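Local coordinates for protein particle-associated glycoside hydrolase (Acinetobacter phage Fri1, PDB 6C72) that probably hydrolyses the capsular polysaccharide of its Acinetobacter baumannii host, acting as a phage tailspike depolymerase during entry, at residues 107-118 against 135-145; 182-190 against 216-224. All blocks are in the same frame, centred on the assembly; numbering follows the deposited sequence.

Contact 1: 107-118 against 135-145; sequences IDQTTILQKCVD and IYAKAMAKSNV
Helix 110-122 lies across the first coils of the parallel beta-helix, as the N-terminal capping helix of many such solenoids does, and Q114 binds the edge of strand 133-140 as a strand would. Its amide pairs with both backbone groups of M140: M140 N gives a nearly straight bond to Q114 OE1 (2.6 Å), and Q114 NE2 returns one to M140 O (3.1 Å), each on an in-plane lone pair of the accepting carbonyl. A bend at chi2 (62°) turns the amide from the helix to the strand. Water 2 joins Q114 OE1 to K138 O.

The other hydrogen of Q114 NE2 goes to D118 OD1, which K142 NZ meets in a salt bridge (2.8 Å) from the opposite face of the carboxylate; S156 of the second subunit is another partner of K142.

At the start of the helix, Q109 N binds Y136 O (2.8 Å), and D108 closes an Asx turn onto T110 N. T110 OG1 accepts from K138 N (3.1 Å) and donates to D108 OD1. Beside these polar groups, L113 CD2 rests on A139 CB (3.9 Å), and V117 CG1 touches V145 CG1.

With both amide ends of Q114 bonded, its flip is fixed, and the charge on D118 is probably offset by K142 next to it.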
ATOM      1  N   ILE A 107      30.585  22.623 -27.130  1.00 46.78           N
ATOM      2  CA  ILE A 107      31.753  22.818 -26.280  1.00 46.47           C
ATOM      3  C   ILE A 107      31.771  21.712 -25.233  1.00 46.18           C
ATOM      4  O   ILE A 107      30.835  21.595 -24.430  1.00 45.56           O
ATOM      5  CB  ILE A 107      31.746  24.212 -25.633  1.00 46.04           C
ATOM      6  CG1 ILE A 107      31.992  25.283 -26.705  1.00 46.48           C
ATOM      7  CG2 ILE A 107      32.777  24.297 -24.531  1.00 45.78           C
ATOM      8  CD1 ILE A 107      31.588  26.679 -26.292  1.00 46.50           C
ATOM      9  N   ASP A 108      32.829  20.897 -25.245  1.00 39.15           N
ATOM     10  CA  ASP A 108      32.970  19.823 -24.267  1.00 38.23           C
ATOM     11  C   ASP A 108      33.387  20.431 -22.935  1.00 37.70           C
ATOM     12  O   ASP A 108      34.473  21.005 -22.818  1.00 39.18           O
ATOM     13  CB  ASP A 108      33.983  18.784 -24.764  1.00 39.97           C
ATOM     14  CG  ASP A 108      34.123  17.563 -23.828  1.00 39.25           C
ATOM     15  OD1 ASP A 108      33.449  17.463 -22.786  1.00 37.42           O
ATOM     16  OD2 ASP A 108      34.884  16.641 -24.177  1.00 40.73           O
ATOM     17  N   GLN A 109      32.527  20.310 -21.931  1.00 35.76           N
ATOM     18  CA  GLN A 109      32.826  20.809 -20.595  1.00 35.25           C
ATOM     19  C   GLN A 109      32.855  19.656 -19.595  1.00 34.38           C
ATOM     20  O   GLN A 109      32.611  19.851 -18.400  1.00 33.47           O
ATOM     21  CB  GLN A 109      31.822  21.882 -20.167  1.00 34.17           C
ATOM     22  CG  GLN A 109      31.524  22.923 -21.265  1.00 34.95           C
ATOM     23  CD  GLN A 109      31.004  24.266 -20.726  1.00 34.70           C
ATOM     24  OE1 GLN A 109      31.763  25.068 -20.167  1.00 35.65           O
ATOM     25  NE2 GLN A 109      29.703  24.480 -20.845  1.00 33.57           N
ATOM     26  N   THR A 110      33.145  18.446 -20.088  1.00 34.95           N
ATOM     27  CA  THR A 110      33.124  17.253 -19.247  1.00 35.32           C
ATOM     28  C   THR A 110      34.087  17.382 -18.070  1.00 35.39           C
ATOM     29  O   THR A 110      33.720  17.117 -16.918  1.00 35.09           O
ATOM     30  CB  THR A 110      33.457  16.026 -20.099  1.00 36.75           C
ATOM     31  OG1 THR A 110      32.395  15.804 -21.039  1.00 36.80           O
ATOM     32  CG2 THR A 110      33.650  14.776 -19.232  1.00 37.67           C
ATOM     33  N   THR A 111      35.313  17.815 -18.338  1.00 39.70           N
ATOM     34  CA  THR A 111      36.311  17.891 -17.280  1.00 39.98           C
ATOM     35  C   THR A 111      35.882  18.846 -16.171  1.00 39.08           C
ATOM     36  O   THR A 111      36.053  18.544 -14.983  1.00 39.20           O
ATOM     37  CB  THR A 111      37.654  18.311 -17.878  1.00 40.62           C
ATOM     38  OG1 THR A 111      38.082  17.318 -18.820  1.00 41.66           O
ATOM     39  CG2 THR A 111      38.712  18.459 -16.795  1.00 41.01           C
ATOM     40  N   ILE A 112      35.276  19.979 -16.539  1.00 35.27           N
ATOM     41  CA  ILE A 112      34.887  20.970 -15.539  1.00 34.56           C
ATOM     42  C   ILE A 112      33.790  20.422 -14.640  1.00 33.16           C
ATOM     43  O   ILE A 112      33.876  20.527 -13.408  1.00 33.23           O
ATOM     44  CB  ILE A 112      34.454  22.282 -16.215  1.00 34.92           C
ATOM     45  CG1 ILE A 112      35.667  22.985 -16.837  1.00 36.98           C
ATOM     46  CG2 ILE A 112      33.713  23.184 -15.227  1.00 34.10           C
ATOM     47  CD1 ILE A 112      35.280  24.117 -17.740  1.00 37.67           C
ATOM     48  N   LEU A 113      32.743  19.831 -15.236  1.00 34.34           N
ATOM     49  CA  LEU A 113      31.625  19.332 -14.434  1.00 33.94           C
ATOM     50  C   LEU A 113      32.073  18.199 -13.526  1.00 34.52           C
ATOM     51  O   LEU A 113      31.672  18.135 -12.359  1.00 34.56           O
ATOM     52  CB  LEU A 113      30.472  18.868 -15.329  1.00 33.46           C
ATOM     53  CG  LEU A 113      29.233  18.307 -14.615  1.00 33.11           C
ATOM     54  CD1 LEU A 113      28.706  19.286 -13.580  1.00 32.99           C
ATOM     55  CD2 LEU A 113      28.122  17.927 -15.604  1.00 32.81           C
ATOM     56  N   GLN A 114      32.933  17.312 -14.038  1.00 31.50           N
ATOM     57  CA  GLN A 114      33.434  16.211 -13.225  1.00 31.70           C
ATOM     58  C   GLN A 114      34.234  16.734 -12.044  1.00 31.95           C
ATOM     59  O   GLN A 114      34.214  16.141 -10.961  1.00 31.68           O
ATOM     60  CB  GLN A 114      34.284  15.270 -14.074  1.00 32.93           C
ATOM     61  CG  GLN A 114      34.571  13.949 -13.376  1.00 33.22           C
ATOM     62  CD  GLN A 114      33.299  13.175 -13.078  1.00 32.29           C
ATOM     63  OE1 GLN A 114      32.563  12.795 -13.991  1.00 32.19           O
ATOM     64  NE2 GLN A 114      33.014  12.970 -11.796  1.00 31.76           N
ATOM     65  N   LYS A 115      34.968  17.829 -12.243  1.00 38.69           N
ATOM     66  CA  LYS A 115      35.694  18.447 -11.138  1.00 39.11           C
ATOM     67  C   LYS A 115      34.737  18.896 -10.043  1.00 38.98           C
ATOM     68  O   LYS A 115      35.033  18.764  -8.849  1.00 39.73           O
ATOM     69  CB  LYS A 115      36.507  19.632 -11.647  1.00 39.17           C
ATOM     70  CG  LYS A 115      37.904  19.333 -12.019  1.00 39.85           C
ATOM     71  CD  LYS A 115      38.674  20.648 -12.046  1.00 40.02           C
ATOM     72  CE  LYS A 115      39.496  20.807 -13.310  1.00 40.20           C
ATOM     73  NZ  LYS A 115      40.713  19.958 -13.209  1.00 41.18           N
ATOM     74  N   CYS A 116      33.594  19.457 -10.435  1.00 33.92           N
ATOM     75  CA  CYS A 116      32.629  19.933  -9.453  1.00 34.27           C
ATOM     76  C   CYS A 116      32.046  18.772  -8.650  1.00 34.40           C
ATOM     77  O   CYS A 116      31.982  18.826  -7.416  1.00 35.45           O
ATOM     78  CB  CYS A 116      31.520  20.729 -10.153  1.00 33.88           C
ATOM     79  SG  CYS A 116      32.112  22.248 -10.976  1.00 34.24           S
ATOM     80  N   VAL A 117      31.626  17.707  -9.331  1.00 29.71           N
ATOM     81  CA  VAL A 117      31.049  16.567  -8.622  1.00 29.55           C
ATOM     82  C   VAL A 117      32.090  15.943  -7.701  1.00 30.59           C
ATOM     83  O   VAL A 117      31.802  15.626  -6.539  1.00 31.12           O
ATOM     84  CB  VAL A 117      30.485  15.538  -9.622  1.00 29.43           C
ATOM     85  CG1 VAL A 117      29.972  14.311  -8.903  1.00 30.19           C
ATOM     86  CG2 VAL A 117      29.416  16.168 -10.484  1.00 28.73           C
ATOM     87  N   ASP A 118      33.321  15.773  -8.207  1.00 36.48           N
ATOM     88  CA  ASP A 118      34.397  15.181  -7.418  1.00 37.65           C
ATOM     89  C   ASP A 118      34.743  16.022  -6.199  1.00 38.07           C
ATOM     90  O   ASP A 118      34.998  15.478  -5.119  1.00 39.13           O
ATOM     91  CB  ASP A 118      35.647  14.987  -8.273  1.00 37.86           C
ATOM     92  CG  ASP A 118      35.510  13.850  -9.261  1.00 38.32           C
ATOM     93  OD1 ASP A 118      34.432  13.214  -9.306  1.00 38.49           O
ATOM     94  OD2 ASP A 118      36.509  13.559  -9.960  1.00 38.78           O
ATOM     95  N   ILE A 135      24.537  22.199 -22.116  1.00 33.79           N
ATOM     96  CA  ILE A 135      25.807  21.791 -21.534  1.00 33.51           C
ATOM     97  C   ILE A 135      26.159  20.423 -22.100  1.00 33.72           C
ATOM     98  O   ILE A 135      25.410  19.457 -21.903  1.00 33.64           O
ATOM     99  CB  ILE A 135      25.734  21.742 -20.001  1.00 33.06           C
ATOM    100  CG1 ILE A 135      25.289  23.100 -19.456  1.00 33.79           C
ATOM    101  CG2 ILE A 135      27.077  21.356 -19.419  1.00 32.99           C
ATOM    102  CD1 ILE A 135      24.981  23.094 -17.984  1.00 34.07           C
ATOM    103  N   TYR A 136      27.286  20.337 -22.800  1.00 33.02           N
ATOM    104  CA  TYR A 136      27.817  19.060 -23.273  1.00 33.87           C
ATOM    105  C   TYR A 136      28.902  18.649 -22.291  1.00 33.87           C
ATOM    106  O   TYR A 136      30.025  19.156 -22.344  1.00 34.07           O
ATOM    107  CB  TYR A 136      28.360  19.171 -24.692  1.00 34.87           C
ATOM    108  CG  TYR A 136      27.315  19.476 -25.749  1.00 35.20           C
ATOM    109  CD1 TYR A 136      26.659  18.450 -26.425  1.00 36.03           C
ATOM    110  CD2 TYR A 136      27.003  20.789 -26.091  1.00 34.97           C
ATOM    111  CE1 TYR A 136      25.719  18.717 -27.403  1.00 36.50           C
ATOM    112  CE2 TYR A 136      26.056  21.067 -27.064  1.00 35.50           C
ATOM    113  CZ  TYR A 136      25.419  20.028 -27.718  1.00 36.21           C
ATOM    114  OH  TYR A 136      24.489  20.301 -28.697  1.00 36.90           O
ATOM    115  N   ALA A 137      28.565  17.722 -21.398  1.00 33.91           N
ATOM    116  CA  ALA A 137      29.484  17.322 -20.341  1.00 34.05           C
ATOM    117  C   ALA A 137      28.964  16.081 -19.639  1.00 34.61           C
ATOM    118  O   ALA A 137      27.972  16.157 -18.907  1.00 33.88           O
ATOM    119  CB  ALA A 137      29.663  18.447 -19.322  1.00 32.99           C
ATOM    120  N   LYS A 138      29.629  14.945 -19.819  1.00 32.72           N
ATOM    121  CA  LYS A 138      29.191  13.732 -19.153  1.00 33.69           C
ATOM    122  C   LYS A 138      29.820  13.678 -17.774  1.00 33.54           C
ATOM    123  O   LYS A 138      30.923  14.175 -17.564  1.00 33.30           O
ATOM    124  CB  LYS A 138      29.525  12.478 -19.967  1.00 35.47           C
ATOM    125  CG  LYS A 138      30.960  12.166 -20.146  1.00 36.33           C
ATOM    126  CD  LYS A 138      31.106  10.897 -20.978  1.00 38.10           C
ATOM    127  CE  LYS A 138      32.554  10.427 -21.019  1.00 39.20           C
ATOM    128  NZ  LYS A 138      32.667   9.047 -21.589  1.00 40.82           N
ATOM    129  N   ALA A 139      29.081  13.140 -16.822  1.00 31.95           N
ATOM    130  CA  ALA A 139      29.491  13.162 -15.429  1.00 31.83           C
ATOM    131  C   ALA A 139      29.343  11.781 -14.825  1.00 33.49           C
ATOM    132  O   ALA A 139      28.386  11.050 -15.111  1.00 34.25           O
ATOM    133  CB  ALA A 139      28.679  14.172 -14.612  1.00 30.20           C
ATOM    134  N   MET A 140      30.316  11.430 -14.010  1.00 36.11           N
ATOM    135  CA  MET A 140      30.247  10.252 -13.172  1.00 37.29           C
ATOM    136  C   MET A 140      29.723  10.710 -11.816  1.00 37.05           C
ATOM    137  O   MET A 140      30.311  11.605 -11.197  1.00 36.32           O
ATOM    138  CB  MET A 140      31.629   9.611 -13.072  1.00 38.00           C
ATOM    139  CG  MET A 140      31.695   8.274 -12.405  1.00 38.94           C
ATOM    140  SD  MET A 140      33.356   7.535 -12.530  1.00 39.82           S
ATOM    141  CE  MET A 140      33.671   7.738 -14.284  1.00 40.10           C
ATOM    142  N   ALA A 141      28.575  10.168 -11.402  1.00 31.34           N
ATOM    143  CA  ALA A 141      28.015  10.514 -10.104  1.00 30.67           C
ATOM    144  C   ALA A 141      28.938  10.044  -8.979  1.00 31.19           C
ATOM    145  O   ALA A 141      29.656   9.041  -9.098  1.00 31.92           O
ATOM    146  CB  ALA A 141      26.623   9.898  -9.936  1.00 30.51           C
ATOM    147  N   LYS A 142      28.927  10.794  -7.882  1.00 30.61           N
ATOM    148  CA  LYS A 142      29.681  10.455  -6.689  1.00 31.15           C
ATOM    149  C   LYS A 142      28.738  10.512  -5.494  1.00 31.19           C
ATOM    150  O   LYS A 142      27.728  11.214  -5.515  1.00 30.69           O
ATOM    151  CB  LYS A 142      30.875  11.406  -6.509  1.00 30.97           C
ATOM    152  CG  LYS A 142      31.858  11.394  -7.683  1.00 31.28           C
ATOM    153  CD  LYS A 142      32.328   9.974  -7.993  1.00 32.33           C
ATOM    154  CE  LYS A 142      32.979   9.850  -9.372  1.00 32.89           C
ATOM    155  NZ  LYS A 142      34.372  10.399  -9.397  1.00 33.43           N
ATOM    156  N   SER A 143      29.090   9.801  -4.429  1.00 31.98           N
ATOM    157  CA  SER A 143      28.134   9.569  -3.349  1.00 32.48           C
ATOM    158  C   SER A 143      27.675  10.877  -2.699  1.00 31.96           C
ATOM    159  O   SER A 143      28.465  11.801  -2.477  1.00 31.54           O
ATOM    160  CB  SER A 143      28.727   8.630  -2.299  1.00 33.57           C
ATOM    161  OG  SER A 143      28.906   7.333  -2.843  1.00 34.41           O
ATOM    162  N   ASN A 144      26.367  10.955  -2.438  1.00 32.22           N
ATOM    163  CA  ASN A 144      25.764  12.063  -1.707  1.00 32.19           C
ATOM    164  C   ASN A 144      25.952  13.398  -2.432  1.00 31.16           C
ATOM    165  O   ASN A 144      26.017  14.458  -1.805  1.00 31.19           O
ATOM    166  CB  ASN A 144      26.298  12.124  -0.273  1.00 32.93           C
ATOM    167  CG  ASN A 144      26.111  10.807   0.473  1.00 34.17           C
ATOM    168  OD1 ASN A 144      27.069  10.233   1.007  1.00 34.59           O
ATOM    169  ND2 ASN A 144      24.881  10.312   0.503  1.00 34.95           N
ATOM    170  N   VAL A 145      26.068  13.359  -3.755  1.00 30.46           N
ATOM    171  CA  VAL A 145      26.103  14.558  -4.581  1.00 29.69           C
ATOM    172  C   VAL A 145      24.921  14.517  -5.535  1.00 29.39           C
ATOM    173  O   VAL A 145      24.669  13.485  -6.170  1.00 29.50           O
ATOM    174  CB  VAL A 145      27.423  14.685  -5.361  1.00 29.33           C
ATOM    175  CG1 VAL A 145      27.335  15.842  -6.365  1.00 28.77           C
ATOM    176  CG2 VAL A 145      28.598  14.865  -4.391  1.00 29.71           C
TER
HETATM  177  O   HOH W   1      28.822  22.649 -23.327  1.00 27.26           O
HETATM  178  O   HOH W   2      32.884  12.450 -16.543  1.00 33.31           O

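Contact 2: 182-190 against 216-224; sequences HSSDGSQVY and SNCGFGIKI
Two successive coils of the right-handed parallel beta-helix meet here, V189 and G221 marking the corners where each coil turns from one face to the next. The tight part surrounds C218. Its SG, placed anti to the backbone N (chi1 -176°), sits against the inside of the turn of 183-188, 3.4 Å from S187 O and 3.5 Å from Q188 CA, while S183 CB closes in at 3.6 Å. S183 OG holds that turn from within, accepting from D185 N in an ST turn and donating to Q188 O.

Backbone bonds continue the ladder: F220 N to S187 O, V189 N to F220 O and, past the corner, Y190 N to G221 O. G219 N reaches G186 O (2.9 Å), and the ladder continues with K223 N bonded to Y190 O (3.1 Å).

The more open side is the partly exposed turn of 184-187 together with N217, whose ND2 bonds to G238 O. Another side faces the second subunit, where F220 and K223 are only partly exposed: the polar ends of Q188 and K223 leave the contact, Q188 for E160 and N164 of that subunit and K223 for its N164. Across the two segments little meets there but Q188 CB and F220 CB, 3.8 Å apart, with Q188 CB at the edge of the phenyl ring, near its plane.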
ATOM      1  N   HIS A 182      23.573  17.493 -22.077  1.00 31.26           N
ATOM      2  CA  HIS A 182      23.987  16.540 -23.094  1.00 31.58           C
ATOM      3  C   HIS A 182      25.255  15.841 -22.642  1.00 31.69           C
ATOM      4  O   HIS A 182      25.929  16.274 -21.707  1.00 31.80           O
ATOM      5  CB  HIS A 182      24.282  17.202 -24.445  1.00 32.86           C
ATOM      6  CG  HIS A 182      23.240  18.159 -24.934  1.00 33.09           C
ATOM      7  ND1 HIS A 182      22.547  17.959 -26.109  1.00 33.43           N
ATOM      8  CD2 HIS A 182      22.829  19.357 -24.455  1.00 33.17           C
ATOM      9  CE1 HIS A 182      21.738  18.981 -26.321  1.00 33.69           C
ATOM     10  NE2 HIS A 182      21.883  19.837 -25.326  1.00 33.50           N
ATOM     11  N   SER A 183      25.597  14.778 -23.357  1.00 31.79           N
ATOM     12  CA  SER A 183      26.855  14.078 -23.170  1.00 32.09           C
ATOM     13  C   SER A 183      27.885  14.556 -24.184  1.00 33.52           C
ATOM     14  O   SER A 183      27.554  15.126 -25.223  1.00 34.24           O
ATOM     15  CB  SER A 183      26.665  12.567 -23.300  1.00 31.41           C
ATOM     16  OG  SER A 183      27.909  11.904 -23.150  1.00 31.76           O
ATOM     17  N   SER A 184      29.152  14.295 -23.880  1.00 35.61           N
ATOM     18  CA  SER A 184      30.236  14.613 -24.797  1.00 35.83           C
ATOM     19  C   SER A 184      30.566  13.479 -25.761  1.00 36.71           C
ATOM     20  O   SER A 184      31.424  13.674 -26.630  1.00 37.06           O
ATOM     21  CB  SER A 184      31.493  14.996 -24.021  1.00 36.16           C
ATOM     22  OG  SER A 184      31.910  13.944 -23.173  1.00 35.49           O
ATOM     23  N   ASP A 185      29.938  12.312 -25.626  1.00 43.83           N
ATOM     24  CA  ASP A 185      30.135  11.198 -26.562  1.00 44.73           C
ATOM     25  C   ASP A 185      28.831  10.398 -26.653  1.00 45.16           C
ATOM     26  O   ASP A 185      27.755  10.892 -26.296  1.00 44.74           O
ATOM     27  CB  ASP A 185      31.340  10.335 -26.131  1.00 45.02           C
ATOM     28  CG  ASP A 185      31.150   9.666 -24.760  1.00 44.77           C
ATOM     29  OD1 ASP A 185      30.001   9.491 -24.289  1.00 44.63           O
ATOM     30  OD2 ASP A 185      32.173   9.314 -24.132  1.00 44.64           O
ATOM     31  N   GLY A 186      28.930   9.149 -27.123  1.00 34.78           N
ATOM     32  CA  GLY A 186      27.793   8.281 -27.339  1.00 35.25           C
ATOM     33  C   GLY A 186      27.437   7.348 -26.201  1.00 35.38           C
ATOM     34  O   GLY A 186      26.556   6.500 -26.373  1.00 35.81           O
ATOM     35  N   SER A 187      28.075   7.481 -25.039  1.00 37.13           N
ATOM     36  CA  SER A 187      27.874   6.538 -23.949  1.00 37.12           C
ATOM     37  C   SER A 187      26.667   6.928 -23.103  1.00 36.43           C
ATOM     38  O   SER A 187      25.550   6.474 -23.375  1.00 36.78           O
ATOM     39  CB  SER A 187      29.149   6.424 -23.103  1.00 36.66           C
ATOM     40  OG  SER A 187      29.634   7.701 -22.721  1.00 35.76           O
ATOM     41  N   GLN A 188      26.870   7.749 -22.074  1.00 32.66           N
ATOM     42  CA  GLN A 188      25.768   8.191 -21.228  1.00 31.85           C
ATOM     43  C   GLN A 188      26.027   9.616 -20.768  1.00 30.94           C
ATOM     44  O   GLN A 188      27.151  10.117 -20.854  1.00 30.83           O
ATOM     45  CB  GLN A 188      25.560   7.265 -20.019  1.00 31.25           C
ATOM     46  CG  GLN A 188      26.623   7.353 -18.938  1.00 30.29           C
ATOM     47  CD  GLN A 188      27.921   6.678 -19.355  1.00 30.93           C
ATOM     48  OE1 GLN A 188      27.909   5.564 -19.884  1.00 31.74           O
ATOM     49  NE2 GLN A 188      29.051   7.336 -19.091  1.00 30.59           N
ATOM     50  N   VAL A 189      24.968  10.276 -20.289  1.00 28.25           N
ATOM     51  CA  VAL A 189      25.145  11.611 -19.729  1.00 28.55           C
ATOM     52  C   VAL A 189      25.596  11.521 -18.278  1.00 28.21           C
ATOM     53  O   VAL A 189      26.609  12.118 -17.887  1.00 28.84           O
ATOM     54  CB  VAL A 189      23.849  12.439 -19.843  1.00 28.26           C
ATOM     55  CG1 VAL A 189      24.072  13.845 -19.287  1.00 28.66           C
ATOM     56  CG2 VAL A 189      23.346  12.505 -21.276  1.00 28.69           C
ATOM     57  N   TYR A 190      24.871  10.737 -17.476  1.00 27.89           N
ATOM     58  CA  TYR A 190      25.035  10.678 -16.026  1.00 27.74           C
ATOM     59  C   TYR A 190      25.169   9.213 -15.603  1.00 27.37           C
ATOM     60  O   TYR A 190      24.177   8.480 -15.548  1.00 26.64           O
ATOM     61  CB  TYR A 190      23.847  11.342 -15.337  1.00 27.19           C
ATOM     62  CG  TYR A 190      24.078  11.752 -13.899  1.00 27.45           C
ATOM     63  CD1 TYR A 190      25.364  12.009 -13.417  1.00 28.24           C
ATOM     64  CD2 TYR A 190      22.997  11.870 -13.010  1.00 27.74           C
ATOM     65  CE1 TYR A 190      25.567  12.402 -12.101  1.00 29.01           C
ATOM     66  CE2 TYR A 190      23.186  12.251 -11.683  1.00 29.24           C
ATOM     67  CZ  TYR A 190      24.470  12.519 -11.237  1.00 29.89           C
ATOM     68  OH  TYR A 190      24.657  12.903  -9.928  1.00 31.57           O
ATOM     69  N   SER A 216      24.246   9.695 -34.670  1.00 50.22           N
ATOM     70  CA  SER A 216      24.093   8.713 -33.603  1.00 49.78           C
ATOM     71  C   SER A 216      24.064   9.424 -32.256  1.00 48.49           C
ATOM     72  O   SER A 216      25.031  10.096 -31.882  1.00 47.74           O
ATOM     73  CB  SER A 216      25.221   7.687 -33.654  1.00 49.84           C
ATOM     74  OG  SER A 216      25.032   6.683 -32.683  1.00 49.47           O
ATOM     75  N   ASN A 217      22.952   9.285 -31.537  1.00 36.41           N
ATOM     76  CA  ASN A 217      22.771  10.003 -30.288  1.00 35.29           C
ATOM     77  C   ASN A 217      23.409   9.256 -29.125  1.00 34.51           C
ATOM     78  O   ASN A 217      23.885   8.124 -29.253  1.00 34.85           O
ATOM     79  CB  ASN A 217      21.288  10.235 -30.012  1.00 35.41           C
ATOM     80  CG  ASN A 217      20.768  11.489 -30.685  1.00 35.72           C
ATOM     81  OD1 ASN A 217      21.477  12.119 -31.464  1.00 36.00           O
ATOM     82  ND2 ASN A 217      19.522  11.860 -30.386  1.00 35.72           N
ATOM     83  N   CYS A 218      23.404   9.909 -27.970  1.00 36.74           N
ATOM     84  CA  CYS A 218      23.956   9.306 -26.773  1.00 36.01           C
ATOM     85  C   CYS A 218      23.108   8.118 -26.337  1.00 36.21           C
ATOM     86  O   CYS A 218      21.875   8.149 -26.411  1.00 36.48           O
ATOM     87  CB  CYS A 218      24.032  10.343 -25.664  1.00 35.06           C
ATOM     88  SG  CYS A 218      24.798   9.679 -24.205  1.00 34.40           S
ATOM     89  N   GLY A 219      23.775   7.059 -25.888  1.00 35.81           N
ATOM     90  CA  GLY A 219      23.093   5.846 -25.483  1.00 36.09           C
ATOM     91  C   GLY A 219      22.088   6.034 -24.364  1.00 35.43           C
ATOM     92  O   GLY A 219      20.897   5.763 -24.538  1.00 35.87           O
ATOM     93  N   PHE A 220      22.550   6.505 -23.213  1.00 27.68           N
ATOM     94  CA  PHE A 220      21.723   6.623 -22.026  1.00 26.80           C
ATOM     95  C   PHE A 220      21.728   8.050 -21.508  1.00 26.72           C
ATOM     96  O   PHE A 220      22.747   8.751 -21.577  1.00 27.40           O
ATOM     97  CB  PHE A 220      22.218   5.713 -20.897  1.00 26.61           C
ATOM     98  CG  PHE A 220      22.310   4.257 -21.268  1.00 27.36           C
ATOM     99  CD1 PHE A 220      21.158   3.520 -21.548  1.00 27.89           C
ATOM    100  CD2 PHE A 220      23.552   3.618 -21.316  1.00 27.68           C
ATOM    101  CE1 PHE A 220      21.244   2.170 -21.879  1.00 28.72           C
ATOM    102  CE2 PHE A 220      23.645   2.273 -21.637  1.00 28.40           C
ATOM    103  CZ  PHE A 220      22.486   1.541 -21.917  1.00 28.90           C
ATOM    104  N   GLY A 221      20.585   8.465 -20.966  1.00 33.02           N
ATOM    105  CA  GLY A 221      20.555   9.647 -20.131  1.00 32.64           C
ATOM    106  C   GLY A 221      21.144   9.344 -18.769  1.00 32.47           C
ATOM    107  O   GLY A 221      22.289   9.701 -18.483  1.00 32.57           O
ATOM    108  N   ILE A 222      20.375   8.662 -17.926  1.00 32.93           N
ATOM    109  CA  ILE A 222      20.825   8.222 -16.611  1.00 33.10           C
ATOM    110  C   ILE A 222      21.023   6.719 -16.675  1.00 33.16           C
ATOM    111  O   ILE A 222      20.087   5.979 -17.003  1.00 33.08           O
ATOM    112  CB  ILE A 222      19.827   8.587 -15.499  1.00 33.35           C
ATOM    113  CG1 ILE A 222      19.443  10.066 -15.566  1.00 33.63           C
ATOM    114  CG2 ILE A 222      20.415   8.234 -14.125  1.00 34.04           C
ATOM    115  CD1 ILE A 222      18.299  10.439 -14.650  1.00 34.29           C
ATOM    116  N   LYS A 223      22.248   6.278 -16.411  1.00 30.28           N
ATOM    117  CA  LYS A 223      22.586   4.869 -16.249  1.00 30.71           C
ATOM    118  C   LYS A 223      22.955   4.651 -14.790  1.00 31.26           C
ATOM    119  O   LYS A 223      23.919   5.246 -14.298  1.00 31.63           O
ATOM    120  CB  LYS A 223      23.739   4.455 -17.172  1.00 31.03           C
ATOM    121  CG  LYS A 223      24.187   3.028 -16.971  1.00 31.72           C
ATOM    122  CD  LYS A 223      25.301   2.569 -17.925  1.00 32.05           C
ATOM    123  CE  LYS A 223      25.660   1.113 -17.582  1.00 32.70           C
ATOM    124  NZ  LYS A 223      26.809   0.517 -18.343  1.00 32.96           N
ATOM    125  N   ILE A 224      22.185   3.817 -14.098  1.00 25.28           N
ATOM    126  CA  ILE A 224      22.328   3.631 -12.658  1.00 25.44           C
ATOM    127  C   ILE A 224      22.898   2.248 -12.382  1.00 25.81           C
ATOM    128  O   ILE A 224      22.282   1.233 -12.727  1.00 25.67           O
ATOM    129  CB  ILE A 224      20.995   3.832 -11.929  1.00 25.01           C
ATOM    130  CG1 ILE A 224      20.474   5.257 -12.157  1.00 24.76           C
ATOM    131  CG2 ILE A 224      21.172   3.572 -10.451  1.00 25.44           C
ATOM    132  CD1 ILE A 224      19.078   5.495 -11.527  1.00 24.41           C
TER

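From the N terminus, the chain runs through helix 110-122 and strand 126-129 before 135-145 runs alongside the helix in the same direction, closing contact 1. It then runs on to 182-190, and a longer loop through strands 200-202 and 204-207 returns as 216-224 to close contact 2. The two are in series, neither nested nor crossed, with centres about 13 Å apart. Strands 133-140 and 188-192 are neighbours, so the coils run from the helix through contact 1 into contact 2. K138 NZ bridges to D185 OD2 at 2.6 Å, the Y136 and H182 rings stack, and both contacts also reach E160 of the second subunit.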